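Tubulin-binding cofactor A (Leishmania major, PDB 4CQI) probably captures and stabilises beta-tubulin in a quasi-native state at an early step of the tubulin folding pathway. Local coordinates at residues R37-L42 / N86-S91; P23-L28 / V106-L111. All coordinates share one frame; numbering follows the deposited sequence. Where two conformers were deposited one is given.

Both contacts use helix 23-62, the first helix of an all-helical bundle. Contact 1 lies near the centre of the chain and pairs this helix with helix 67-100. The centre of contact 2 is about 22 Å from the centre of the chain, where the start of helix 23-62 meets the turn into helix 109-125. The contact centres are about 21 Å apart. Contact 1 joins the middle stretches of two long helices, with an isoleucine-leucine core on one flank and a salt bridge on the other. Contact 2 joins a helix start to a loop and a helix N-cap, by a leucine and valine cluster and an amide-carboxylate hydrogen bond. Each contact is partly buried.

Contact 1: R37-L42 / N86-S91; sequences RTIKDL and NRIMAS
Thr38 and Ile88 mark the closest backbone approach, with CA atoms 5.4 Å apart, where segments 37-42 and 86-91 run antiparallel at 163° and their axes come within 8.8 Å. The pairing joins helices 23-62 and 67-100 of the three-helix bundle of tubulin-binding cofactor A. Segment 37-42 also falls in the predicted coiled coil.

Ile88 is the main apolar residue of segment 86-91 here. Its CG1 sits beside the backbone N (chi1 -69°) and passes Thr38 OG1 at 3.5 Å. Thr38 OG1 is hydrogen-bonded to Leu35 O, one turn back in its own helix. The CG1 atoms of Ile39 and Ile88 meet at 4.1 Å, the two side chains crossing at about a right angle. Ile88 CD1 reaches further, to Leu42, and touches both CB and CD2. The pair Leu42 CD2 and Ile88 CD1 is tight, at 3.4 Å. Leu42 also packs on Val81 and Val85 of helix 67-100 and on Ala125 of helix 109-125. From helix 23-62 it thus touches both of the other helices.

The other flank is polar. The Arg87 chain bends at chi3 (66°, which places NE), and its guanidinium lies beside Asp41. Thr38 CG2 lies over one face of that group, offset toward its rim. A water donates to Asp41 OD2 at 2.6 Å. Its second leg, to Arg87 NH2, is unusually short at 2.5 Å, and its exact geometry is doubtful. Arg87 NH2 adds a weak bond to Asp41 OD2. The carboxylate and guanidinium planes are nearly coplanar. Within this salt bridge Arg87 NH1 gives a hydrogen bond to Asp41 OD2 at 3.0 Å, which OD2 accepts through its anti lone pair.

Contact 2: P23-L28 / V106-L111; sequences PNEKTL and VSNEEL
Leu28, Val106 and Leu111 form the apolar part of this contact, which ties the first turns of helix 23-62 to the loop before helix 109-125 and its first turn. Leu28 CD2 lies 3.8 Å from Leu111 CG and 4.0 Å from Val106 CG2. The Leu28 and Leu111 side chains run alongside each other, pointing opposite ways. Leu28 also packs on Leu95 and Leu99 of helix 67-100, so all three helices of the bundle meet around it. Leu111 CD2 turns to Glu25 and rests 3.7 Å from its CG. Val106 CG2 is also set against Asn24 ND2, at 3.5 Å. That amide nitrogen is hydrogen-bonded to Glu102 O.

The polar part is one hydrogen bond across the segments. In the given one of two deposited Glu25 conformers, Asn108 ND2 donates to Glu25 OE2 at 3.0 Å, almost straight at 174°. The acceptor lies in the amide plane of Asn108, while the carboxylate and amide planes stand 77° apart. In this conformer Glu25 reaches out because its CG is anti to the backbone N (chi1 -176°) and the chain stays extended beyond it. OE2 also forms a salt bridge with Arg29.

The capping bond is local. Asn108 is the N-cap of helix 109-125. Its OD1 accepts from Leu111 N at 3.0 Å, with the donor above the carbonyl plane.

The Asn108 amide is therefore used at both ends: its oxygen caps one helix, and its nitrogen binds a carboxylate of another. Both bonds agree with one orientation of the amide, and the Arg29 salt bridge would probably offset part of the charge on Glu25.

Contact 1: R37-L42 / N86-S91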
loop_
_atom_site.group_PDB
_atom_site.type_symbol
_atom_site.label_atom_id
_atom_site.label_comp_id
_atom_site.label_asym_id
_atom_site.label_seq_id
_atom_site.Cartn_x
_atom_site.Cartn_y
_atom_site.Cartn_z
ATOM N N ARG A 37 2.563 -5.449 -2.418
ATOM C CA ARG A 37 2.133 -4.458 -3.464
ATOM C C ARG A 37 1.360 -3.268 -2.889
ATOM O O ARG A 37 1.645 -2.145 -3.278
ATOM C CB ARG A 37 1.366 -5.122 -4.609
ATOM C CG ARG A 37 2.281 -5.687 -5.682
ATOM C CD ARG A 37 1.500 -6.184 -6.869
ATOM N NE ARG A 37 0.595 -7.241 -6.470
ATOM C CZ ARG A 37 0.900 -8.534 -6.527
ATOM N NH1 ARG A 37 2.081 -8.923 -6.986
ATOM N NH2 ARG A 37 0.017 -9.421 -6.140
ATOM N N THR A 38 0.442 -3.478 -1.942
ATOM C CA THR A 38 -0.261 -2.354 -1.320
ATOM C C THR A 38 0.708 -1.448 -0.561
ATOM O O THR A 38 0.511 -0.236 -0.479
ATOM C CB THR A 38 -1.413 -2.778 -0.387
ATOM O OG1 THR A 38 -0.880 -3.404 0.800
ATOM C CG2 THR A 38 -2.384 -3.754 -1.090
ATOM N N ILE A 39 1.762 -2.016 0.017
ATOM C CA ILE A 39 2.700 -1.174 0.746
ATOM C C ILE A 39 3.509 -0.286 -0.232
ATOM O O ILE A 39 3.696 0.902 0.014
ATOM C CB ILE A 39 3.591 -2.008 1.672
ATOM C CG1 ILE A 39 2.716 -2.704 2.702
ATOM C CG2 ILE A 39 4.640 -1.162 2.378
ATOM C CD1 ILE A 39 3.426 -3.803 3.458
ATOM N N LYS A 40 3.984 -0.876 -1.338
ATOM C CA LYS A 40 4.706 -0.118 -2.341
ATOM C C LYS A 40 3.786 0.965 -2.931
ATOM O O LYS A 40 4.215 2.119 -3.117
ATOM C CB LYS A 40 5.255 -1.045 -3.437
ATOM C CG LYS A 40 6.213 -2.136 -2.949
ATOM C CD LYS A 40 7.462 -1.576 -2.297
ATOM C CE LYS A 40 8.604 -2.605 -2.327
ATOM N NZ LYS A 40 9.790 -2.182 -1.512
ATOM N N ASP A 41 2.521 0.620 -3.148
ATOM C CA ASP A 41 1.525 1.620 -3.614
ATOM C C ASP A 41 1.494 2.855 -2.733
ATOM O O ASP A 41 1.428 3.985 -3.236
ATOM C CB ASP A 41 0.095 1.028 -3.766
ATOM C CG ASP A 41 -0.043 0.038 -4.937
ATOM O OD1 ASP A 41 0.830 0.043 -5.832
ATOM O OD2 ASP A 41 -1.009 -0.767 -4.931
ATOM N N LEU A 42 1.472 2.664 -1.418
ATOM C CA LEU A 42 1.403 3.816 -0.533
ATOM C C LEU A 42 2.698 4.633 -0.657
ATOM O O LEU A 42 2.666 5.862 -0.677
ATOM C CB LEU A 42 1.181 3.372 0.907
ATOM C CG LEU A 42 1.253 4.451 1.959
ATOM C CD1 LEU A 42 0.199 5.560 1.731
ATOM C CD2 LEU A 42 1.167 3.812 3.350
ATOM N N ASN A 86 -5.862 2.403 3.727
ATOM C CA ASN A 86 -7.026 1.507 3.984
ATOM C C ASN A 86 -6.830 0.138 3.310
ATOM O O ASN A 86 -7.160 -0.904 3.905
ATOM C CB ASN A 86 -8.336 2.173 3.559
ATOM C CG ASN A 86 -8.621 3.440 4.340
ATOM O OD1 ASN A 86 -8.081 3.615 5.450
ATOM N ND2 ASN A 86 -9.444 4.375 3.748
ATOM N N ARG A 87 -6.255 0.151 2.107
ATOM C CA ARG A 87 -5.936 -1.079 1.397
ATOM C C ARG A 87 -4.867 -1.892 2.082
ATOM O O ARG A 87 -4.967 -3.125 2.131
ATOM C CB ARG A 87 -5.567 -0.829 -0.084
ATOM C CG ARG A 87 -6.678 -0.242 -0.951
ATOM C CD ARG A 87 -6.126 0.234 -2.292
ATOM N NE ARG A 87 -5.626 -0.886 -3.114
ATOM C CZ ARG A 87 -4.370 -1.075 -3.498
ATOM N NH1 ARG A 87 -3.392 -0.210 -3.185
ATOM N NH2 ARG A 87 -4.100 -2.139 -4.249
ATOM N N ILE A 88 -3.835 -1.251 2.636
ATOM C CA ILE A 88 -2.826 -1.971 3.400
ATOM C C ILE A 88 -3.477 -2.631 4.574
ATOM O O ILE A 88 -3.297 -3.832 4.809
ATOM C CB ILE A 88 -1.688 -1.073 3.927
ATOM C CG1 ILE A 88 -0.823 -0.564 2.760
ATOM C CG2 ILE A 88 -0.812 -1.844 4.917
ATOM C CD1 ILE A 88 0.060 0.647 3.139
ATOM N N MET A 89 -4.264 -1.855 5.338
ATOM C CA MET A 89 -4.894 -2.432 6.516
ATOM C C MET A 89 -5.843 -3.580 6.201
ATOM O O MET A 89 -5.868 -4.544 6.953
ATOM C CB MET A 89 -5.568 -1.345 7.348
ATOM C CG MET A 89 -4.626 -0.301 7.899
ATOM S SD MET A 89 -3.488 -0.923 9.156
ATOM C CE MET A 89 -2.189 -1.633 8.247
ATOM N N ALA A 90 -6.598 -3.499 5.118
ATOM C CA ALA A 90 -7.516 -4.577 4.742
ATOM C C ALA A 90 -6.728 -5.846 4.367
ATOM O O ALA A 90 -7.119 -6.975 4.734
ATOM C CB ALA A 90 -8.445 -4.146 3.590
ATOM N N SER A 91 -5.588 -5.645 3.721
ATOM C CA SER A 91 -4.700 -6.753 3.338
ATOM C C SER A 91 -4.011 -7.395 4.552
ATOM O O SER A 91 -3.859 -8.635 4.626
ATOM C CB SER A 91 -3.695 -6.223 2.286
ATOM O OG SER A 91 -2.848 -7.262 1.840
HETATM O O HOH W 1 -1.979 -3.184 -5.122
#

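Contact 2: P23-L28 / V106-L111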
loop_
_atom_site.group_PDB
_atom_site.type_symbol
_atom_site.label_atom_id
_atom_site.label_comp_id
_atom_site.label_asym_id
_atom_site.label_seq_id
_atom_site.Cartn_x
_atom_site.Cartn_y
_atom_site.Cartn_z
ATOM N N PRO A 23 -1.870 -26.249 -0.997
ATOM C CA PRO A 23 -2.764 -25.134 -1.373
ATOM C C PRO A 23 -2.744 -24.001 -0.353
ATOM O O PRO A 23 -2.908 -22.835 -0.750
ATOM C CB PRO A 23 -4.147 -25.785 -1.458
ATOM C CG PRO A 23 -4.040 -27.020 -0.633
ATOM C CD PRO A 23 -2.621 -27.487 -0.694
ATOM N N ASN A 24 -2.531 -24.314 0.930
ATOM C CA ASN A 24 -2.430 -23.262 1.938
ATOM C C ASN A 24 -1.142 -22.439 1.795
ATOM O O ASN A 24 -1.115 -21.230 2.078
ATOM C CB ASN A 24 -2.576 -23.787 3.359
ATOM C CG ASN A 24 -1.577 -24.877 3.718
ATOM O OD1 ASN A 24 -0.989 -25.541 2.840
ATOM N ND2 ASN A 24 -1.406 -25.089 5.029
ATOM N N GLU A 25 -0.071 -23.096 1.340
ATOM C CA GLU A 25 1.208 -22.422 1.093
ATOM C C GLU A 25 1.033 -21.448 -0.057
ATOM O O GLU A 25 1.485 -20.306 0.003
ATOM C CB GLU A 25 2.322 -23.448 0.758
ATOM C CG GLU A 25 3.699 -22.818 0.573
ATOM C CD GLU A 25 4.836 -23.798 0.257
ATOM O OE1 GLU A 25 4.607 -24.923 -0.259
ATOM O OE2 GLU A 25 5.989 -23.403 0.502
ATOM N N LYS A 26 0.379 -21.922 -1.117
ATOM C CA LYS A 26 0.160 -21.144 -2.338
ATOM C C LYS A 26 -0.687 -19.893 -2.047
ATOM O O LYS A 26 -0.383 -18.765 -2.525
ATOM C CB LYS A 26 -0.532 -22.013 -3.399
ATOM C CG LYS A 26 -0.890 -21.283 -4.681
ATOM C CD LYS A 26 -1.873 -22.065 -5.551
ATOM C CE LYS A 26 -2.359 -21.235 -6.743
ATOM N NZ LYS A 26 -1.457 -21.369 -7.934
ATOM N N THR A 27 -1.749 -20.086 -1.276
ATOM C CA THR A 27 -2.642 -18.972 -0.891
ATOM C C THR A 27 -1.888 -17.964 -0.023
ATOM O O THR A 27 -1.987 -16.728 -0.247
ATOM C CB THR A 27 -3.892 -19.525 -0.198
ATOM O OG1 THR A 27 -4.636 -20.275 -1.181
ATOM C CG2 THR A 27 -4.756 -18.423 0.365
ATOM N N LEU A 28 -1.138 -18.462 0.951
ATOM C CA LEU A 28 -0.334 -17.574 1.806
ATOM C C LEU A 28 0.617 -16.696 0.990
ATOM O O LEU A 28 0.740 -15.488 1.233
ATOM C CB LEU A 28 0.423 -18.351 2.870
ATOM C CG LEU A 28 1.199 -17.590 3.935
ATOM C CD1 LEU A 28 0.328 -16.540 4.639
ATOM C CD2 LEU A 28 1.827 -18.551 4.969
ATOM N N VAL A 106 0.855 -24.029 7.848
ATOM C CA VAL A 106 1.911 -23.949 6.871
ATOM C C VAL A 106 3.210 -24.351 7.615
ATOM O O VAL A 106 3.438 -23.952 8.770
ATOM C CB VAL A 106 1.978 -22.551 6.193
ATOM C CG1 VAL A 106 3.294 -22.397 5.445
ATOM C CG2 VAL A 106 0.784 -22.398 5.237
ATOM N N SER A 107 4.002 -25.213 6.992
ATOM C CA SER A 107 5.226 -25.729 7.648
ATOM C C SER A 107 6.466 -24.954 7.195
ATOM O O SER A 107 7.543 -25.066 7.805
ATOM C CB SER A 107 5.418 -27.219 7.360
ATOM O OG SER A 107 5.415 -27.468 5.963
ATOM N N ASN A 108 6.308 -24.185 6.117
ATOM C CA ASN A 108 7.406 -23.396 5.569
ATOM C C ASN A 108 7.715 -22.221 6.477
ATOM O O ASN A 108 7.066 -21.169 6.402
ATOM C CB ASN A 108 7.045 -22.947 4.172
ATOM C CG ASN A 108 8.151 -22.156 3.510
ATOM O OD1 ASN A 108 9.017 -21.605 4.186
ATOM N ND2 ASN A 108 8.097 -22.066 2.208
ATOM N N GLU A 109 8.706 -22.414 7.340
ATOM C CA GLU A 109 9.152 -21.413 8.285
ATOM C C GLU A 109 9.551 -20.042 7.673
ATOM O O GLU A 109 9.282 -18.994 8.260
ATOM C CB GLU A 109 10.356 -22.001 9.030
ATOM C CG GLU A 109 11.153 -21.100 9.945
ATOM C CD GLU A 109 12.436 -21.795 10.462
ATOM O OE1 GLU A 109 12.407 -23.013 10.777
ATOM O OE2 GLU A 109 13.483 -21.119 10.549
ATOM N N GLU A 110 10.249 -20.055 6.549
ATOM C CA GLU A 110 10.684 -18.805 5.905
ATOM C C GLU A 110 9.499 -18.002 5.318
ATOM O O GLU A 110 9.516 -16.750 5.362
ATOM C CB GLU A 110 11.738 -19.067 4.815
ATOM C CG GLU A 110 13.119 -19.396 5.417
ATOM C CD GLU A 110 13.208 -20.805 5.961
ATOM O OE1 GLU A 110 12.480 -21.677 5.441
ATOM O OE2 GLU A 110 14.011 -21.045 6.908
ATOM N N LEU A 111 8.489 -18.697 4.785
ATOM C CA LEU A 111 7.255 -18.020 4.319
ATOM C C LEU A 111 6.474 -17.435 5.483
ATOM O O LEU A 111 5.947 -16.318 5.380
ATOM C CB LEU A 111 6.347 -18.962 3.525
ATOM C CG LEU A 111 5.045 -18.401 2.945
ATOM C CD1 LEU A 111 5.258 -17.177 2.077
ATOM C CD2 LEU A 111 4.343 -19.483 2.146
#